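Putative N-acetylmuramoyl-L-alanine amidase,autolysin cwp6 (PDB 5J72) probably hydrolyses the amide link between N-acetylmuramic acid and L-alanine in peptidoglycan, as a zinc-dependent autolysin anchored to the cell wall through CWB2 domains. Local coordinates at residues G343-K355 against L392-N406. Sequence-based numbering, arbitrary orientation.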
loop_
_atom_site.group_PDB
_atom_site.type_symbol
_atom_site.label_atom_id
_atom_site.label_comp_id
_atom_site.label_asym_id
_atom_site.label_seq_id
_atom_site.Cartn_x
_atom_site.Cartn_y
_atom_site.Cartn_z
ATOM N N GLY A 343 8.898 -7.229 5.858
ATOM C CA GLY A 343 8.842 -5.993 6.626
ATOM C C GLY A 343 8.621 -6.346 8.081
ATOM O O GLY A 343 8.142 -7.404 8.391
ATOM N N ALA A 344 8.976 -5.415 8.990
ATOM C CA ALA A 344 8.812 -5.614 10.435
ATOM C C ALA A 344 7.344 -5.758 10.792
ATOM O O ALA A 344 6.998 -6.407 11.766
ATOM C CB ALA A 344 9.395 -4.400 11.164
ATOM N N ASP A 345 6.453 -5.117 10.000
ATOM C CA ASP A 345 5.054 -5.234 10.257
ATOM C C ASP A 345 4.216 -4.971 8.947
ATOM O O ASP A 345 4.830 -4.827 7.892
ATOM C CB ASP A 345 4.596 -4.248 11.329
ATOM C CG ASP A 345 4.821 -2.757 11.029
ATOM O OD1 ASP A 345 4.808 -2.367 9.849
ATOM O OD2 ASP A 345 5.010 -1.983 11.986
ATOM N N ARG A 346 2.882 -4.931 9.046
ATOM C CA ARG A 346 2.024 -4.794 7.837
ATOM C C ARG A 346 2.329 -3.483 7.080
ATOM O O ARG A 346 2.203 -3.468 5.850
ATOM C CB ARG A 346 0.516 -4.889 8.240
ATOM C CG ARG A 346 0.062 -3.669 9.043
ATOM C CD ARG A 346 -1.368 -3.841 9.550
ATOM N NE ARG A 346 -1.423 -4.896 10.539
ATOM C CZ ARG A 346 -2.490 -5.176 11.275
ATOM N NH1 ARG A 346 -3.602 -4.466 11.141
ATOM N NH2 ARG A 346 -2.457 -6.175 12.142
ATOM N N HIS A 347 2.770 -2.390 7.792
ATOM C CA HIS A 347 3.015 -1.127 7.114
ATOM C C HIS A 347 4.316 -1.128 6.438
ATOM O O HIS A 347 4.400 -0.667 5.301
ATOM C CB HIS A 347 2.900 0.047 8.091
ATOM C CG HIS A 347 1.595 0.046 8.812
ATOM N ND1 HIS A 347 1.515 -0.127 10.177
ATOM C CD2 HIS A 347 0.323 0.209 8.366
ATOM C CE1 HIS A 347 0.237 -0.078 10.530
ATOM N NE2 HIS A 347 -0.507 0.121 9.457
ATOM N N GLU A 348 5.393 -1.662 7.111
ATOM C CA GLU A 348 6.672 -1.756 6.401
ATOM C C GLU A 348 6.545 -2.706 5.263
ATOM O O GLU A 348 7.138 -2.461 4.201
ATOM C CB GLU A 348 7.874 -2.218 7.325
ATOM C CG GLU A 348 9.183 -1.912 6.554
ATOM C CD GLU A 348 10.424 -2.183 7.411
ATOM O OE1 GLU A 348 10.308 -2.959 8.347
ATOM O OE2 GLU A 348 11.480 -1.612 7.108
ATOM N N THR A 349 5.782 -3.790 5.420
ATOM C CA THR A 349 5.697 -4.711 4.259
ATOM C C THR A 349 4.907 -4.005 3.065
ATOM O O THR A 349 5.273 -4.133 1.923
ATOM C CB THR A 349 4.926 -5.954 4.681
ATOM O OG1 THR A 349 5.637 -6.575 5.796
ATOM C CG2 THR A 349 4.816 -6.933 3.527
ATOM N N ASN A 350 3.865 -3.266 3.423
ATOM C CA ASN A 350 3.118 -2.506 2.388
ATOM C C ASN A 350 4.076 -1.558 1.658
ATOM O O ASN A 350 4.116 -1.505 0.413
ATOM C CB ASN A 350 2.003 -1.755 3.071
ATOM C CG ASN A 350 1.120 -1.018 2.061
ATOM O OD1 ASN A 350 1.144 0.222 2.028
ATOM N ND2 ASN A 350 0.333 -1.736 1.193
ATOM N N ALA A 351 4.944 -0.816 2.435
ATOM C CA ALA A 351 5.880 0.129 1.780
ATOM C C ALA A 351 6.899 -0.618 0.954
ATOM O O ALA A 351 7.261 -0.134 -0.142
ATOM C CB ALA A 351 6.612 1.005 2.843
ATOM N N ASN A 352 7.377 -1.809 1.407
ATOM C CA ASN A 352 8.395 -2.499 0.589
ATOM C C ASN A 352 7.771 -3.089 -0.682
ATOM O O ASN A 352 8.461 -3.196 -1.729
ATOM C CB ASN A 352 9.093 -3.658 1.403
ATOM C CG ASN A 352 10.137 -3.056 2.360
ATOM O OD1 ASN A 352 10.714 -1.974 2.067
ATOM N ND2 ASN A 352 10.415 -3.668 3.492
ATOM N N VAL A 353 6.509 -3.524 -0.595
ATOM C CA VAL A 353 5.862 -4.029 -1.841
ATOM C C VAL A 353 5.719 -2.859 -2.831
ATOM O O VAL A 353 5.947 -3.020 -4.019
ATOM C CB VAL A 353 4.459 -4.595 -1.504
ATOM C CG1 VAL A 353 3.569 -4.657 -2.769
ATOM C CG2 VAL A 353 4.613 -5.984 -0.853
ATOM N N ILE A 354 5.244 -1.695 -2.328
ATOM C CA ILE A 354 5.113 -0.545 -3.237
ATOM C C ILE A 354 6.487 -0.213 -3.801
ATOM O O ILE A 354 6.635 -0.030 -5.006
ATOM C CB ILE A 354 4.462 0.624 -2.451
ATOM C CG1 ILE A 354 2.988 0.301 -2.312
ATOM C CG2 ILE A 354 4.544 2.005 -3.193
ATOM C CD1 ILE A 354 2.216 1.150 -1.245
ATOM N N LYS A 355 7.528 -0.168 -2.946
ATOM C CA LYS A 355 8.844 0.158 -3.491
ATOM C C LYS A 355 9.332 -0.848 -4.508
ATOM O O LYS A 355 9.904 -0.466 -5.538
ATOM C CB LYS A 355 9.839 0.273 -2.282
ATOM C CG LYS A 355 11.299 0.324 -2.690
ATOM C CD LYS A 355 12.192 -0.041 -1.430
ATOM C CE LYS A 355 12.097 -1.529 -1.146
ATOM N NZ LYS A 355 12.894 -1.939 0.050
ATOM N N LEU A 392 -2.175 1.462 -0.654
ATOM C CA LEU A 392 -1.380 1.842 0.515
ATOM C C LEU A 392 -2.245 1.638 1.715
ATOM O O LEU A 392 -3.407 2.047 1.685
ATOM C CB LEU A 392 -1.029 3.325 0.386
ATOM C CG LEU A 392 -0.071 3.793 1.509
ATOM C CD1 LEU A 392 0.889 4.778 0.922
ATOM C CD2 LEU A 392 -0.945 4.403 2.634
ATOM N N ILE A 393 -1.726 0.987 2.797
ATOM C CA ILE A 393 -2.550 0.860 3.979
ATOM C C ILE A 393 -1.883 1.654 5.136
ATOM O O ILE A 393 -0.663 1.685 5.213
ATOM C CB ILE A 393 -2.763 -0.613 4.433
ATOM C CG1 ILE A 393 -1.419 -1.351 4.639
ATOM C CG2 ILE A 393 -3.615 -1.347 3.314
ATOM C CD1 ILE A 393 -1.620 -2.792 5.280
ATOM N N THR A 394 -2.689 2.245 6.002
ATOM C CA THR A 394 -2.116 3.020 7.101
ATOM C C THR A 394 -3.210 3.126 8.105
ATOM O O THR A 394 -4.391 2.973 7.793
ATOM C CB THR A 394 -1.625 4.385 6.586
ATOM O OG1 THR A 394 -0.753 4.969 7.571
ATOM C CG2 THR A 394 -2.792 5.357 6.268
ATOM N N PRO A 395 -2.851 3.353 9.386
ATOM C CA PRO A 395 -3.943 3.455 10.356
ATOM C C PRO A 395 -4.819 4.693 10.130
ATOM O O PRO A 395 -4.417 5.635 9.470
ATOM C CB PRO A 395 -3.180 3.508 11.729
ATOM C CG PRO A 395 -1.890 2.810 11.445
ATOM C CD PRO A 395 -1.534 3.331 10.050
ATOM N N LYS A 396 -5.980 4.706 10.758
ATOM C CA LYS A 396 -6.922 5.825 10.574
ATOM C C LYS A 396 -6.377 7.159 11.062
ATOM O O LYS A 396 -6.707 8.184 10.494
ATOM C CB LYS A 396 -8.207 5.559 11.377
ATOM C CG LYS A 396 -8.950 4.320 11.000
ATOM C CD LYS A 396 -10.236 4.298 11.817
ATOM C CE LYS A 396 -10.141 3.307 12.929
ATOM N NZ LYS A 396 -11.217 2.294 12.815
ATOM N N THR A 397 -5.518 7.149 12.115
ATOM C CA THR A 397 -5.083 8.425 12.692
ATOM C C THR A 397 -3.685 8.876 12.362
ATOM O O THR A 397 -3.329 9.961 12.794
ATOM C CB THR A 397 -5.273 8.368 14.238
ATOM O OG1 THR A 397 -4.332 7.407 14.733
ATOM C CG2 THR A 397 -6.699 7.925 14.662
ATOM N N TYR A 398 -2.856 8.122 11.617
ATOM C CA TYR A 398 -1.562 8.671 11.245
ATOM C C TYR A 398 -0.985 8.030 10.006
ATOM O O TYR A 398 -1.381 6.913 9.658
ATOM C CB TYR A 398 -0.507 8.508 12.410
ATOM C CG TYR A 398 -0.195 7.067 12.784
ATOM C CD1 TYR A 398 -1.031 6.353 13.633
ATOM C CD2 TYR A 398 0.959 6.438 12.320
ATOM C CE1 TYR A 398 -0.735 5.047 14.016
ATOM C CE2 TYR A 398 1.269 5.130 12.704
ATOM C CZ TYR A 398 0.413 4.445 13.550
ATOM O OH TYR A 398 0.677 3.157 13.922
ATOM N N VAL A 399 -0.098 8.707 9.336
ATOM C CA VAL A 399 0.574 8.131 8.199
ATOM C C VAL A 399 1.725 7.315 8.778
ATOM O O VAL A 399 2.582 7.865 9.492
ATOM C CB VAL A 399 1.116 9.193 7.247
ATOM C CG1 VAL A 399 1.921 8.531 6.094
ATOM C CG2 VAL A 399 -0.037 10.036 6.693
ATOM N N SER A 400 1.762 6.032 8.520
ATOM C CA SER A 400 2.888 5.262 8.994
ATOM C C SER A 400 4.248 5.808 8.526
ATOM O O SER A 400 4.471 6.225 7.383
ATOM C CB SER A 400 2.746 3.800 8.539
ATOM O OG SER A 400 3.957 3.100 8.778
ATOM N N ALA A 401 5.242 5.800 9.458
ATOM C CA ALA A 401 6.587 6.281 9.119
ATOM C C ALA A 401 7.249 5.484 8.032
ATOM O O ALA A 401 8.098 5.978 7.298
ATOM C CB ALA A 401 7.483 6.218 10.404
ATOM N N TYR A 402 6.850 4.217 7.873
ATOM C CA TYR A 402 7.502 3.390 6.828
ATOM C C TYR A 402 7.128 3.890 5.401
ATOM O O TYR A 402 7.836 3.555 4.450
ATOM C CB TYR A 402 7.038 1.934 6.987
ATOM C CG TYR A 402 7.563 1.324 8.272
ATOM C CD1 TYR A 402 8.918 1.056 8.438
ATOM C CD2 TYR A 402 6.713 1.033 9.315
ATOM C CE1 TYR A 402 9.412 0.506 9.626
ATOM C CE2 TYR A 402 7.190 0.502 10.516
ATOM C CZ TYR A 402 8.538 0.247 10.663
ATOM O OH TYR A 402 8.988 -0.256 11.882
ATOM N N HIS A 403 6.052 4.674 5.283
ATOM C CA HIS A 403 5.644 5.231 3.965
ATOM C C HIS A 403 6.380 6.504 3.616
ATOM O O HIS A 403 6.293 6.964 2.485
ATOM C CB HIS A 403 4.120 5.569 3.965
ATOM C CG HIS A 403 3.269 4.352 4.098
ATOM N ND1 HIS A 403 3.556 3.180 3.403
ATOM C CD2 HIS A 403 2.198 4.090 4.877
ATOM C CE1 HIS A 403 2.668 2.258 3.774
ATOM N NE2 HIS A 403 1.833 2.782 4.654
ATOM N N SER A 404 7.180 7.064 4.565
ATOM C CA SER A 404 7.762 8.379 4.284
ATOM C C SER A 404 8.525 8.494 3.040
ATOM O O SER A 404 8.333 9.460 2.299
ATOM C CB SER A 404 8.693 8.810 5.429
ATOM O OG SER A 404 7.944 8.839 6.616
ATOM N N THR A 405 9.425 7.582 2.784
ATOM C CA THR A 405 10.241 7.682 1.576
ATOM C C THR A 405 9.459 7.558 0.251
ATOM O O THR A 405 9.660 8.338 -0.680
ATOM C CB THR A 405 11.318 6.596 1.610
ATOM O OG1 THR A 405 11.921 6.614 2.915
ATOM C CG2 THR A 405 12.380 6.797 0.582
ATOM N N ASN A 406 8.611 6.517 0.143
ATOM C CA ASN A 406 7.808 6.342 -1.062
ATOM C C ASN A 406 6.914 7.600 -1.259
ATOM O O ASN A 406 6.821 8.081 -2.367
ATOM C CB ASN A 406 6.849 5.134 -0.859
ATOM C CG ASN A 406 7.572 3.780 -0.954
ATOM O OD1 ASN A 406 8.695 3.699 -1.482
ATOM N ND2 ASN A 406 7.010 2.685 -0.461
#
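Y402 lays one face of its ring against E348, whose CB sits 3.7 Å from the ring centroid in a CH-pi contact. CG anti to the backbone N (chi1 -165°) sends the extended glutamate along the ring; its methylenes are the apolar partner an aromatic face accepts, while OE1 accepts from A344 N. D345, the N-cap of helix 346-355, takes E348 N on OD1, and its OD2 forms a salt bridge with K623 NZ of the amidase domain, which also hydrogen-bonds Y402 OH. Histidine suits position 347 by setting a flat ring against proline, H347 NE2 lying 3.4 Å from P395 CD, while NE2 hydrogen-bonds S371 OG. Deeper in, buried N350 offers both acceptor and donor: OD1 accepts from I393 N (3.1 Å), which comes from above the carbonyl plane, and ND2 bonds N275 OD1 and I391 O. H403, its ring nearly perpendicular to that amide, donates from NE2 to I393 O (2.8 Å), tying H403 back to strand 392-394. A351 is small enough for Y402 O to approach its CB to 3.3 Å, and A351 O takes N406 ND2 (2.8 Å) besides K355 N. Helix 346-355 runs nearly antiparallel (161°) to strand 392-394, which pairs parallel with strand 362-370: the helix-against-parallel-sheet packing of the alpha/beta CWB2 fold.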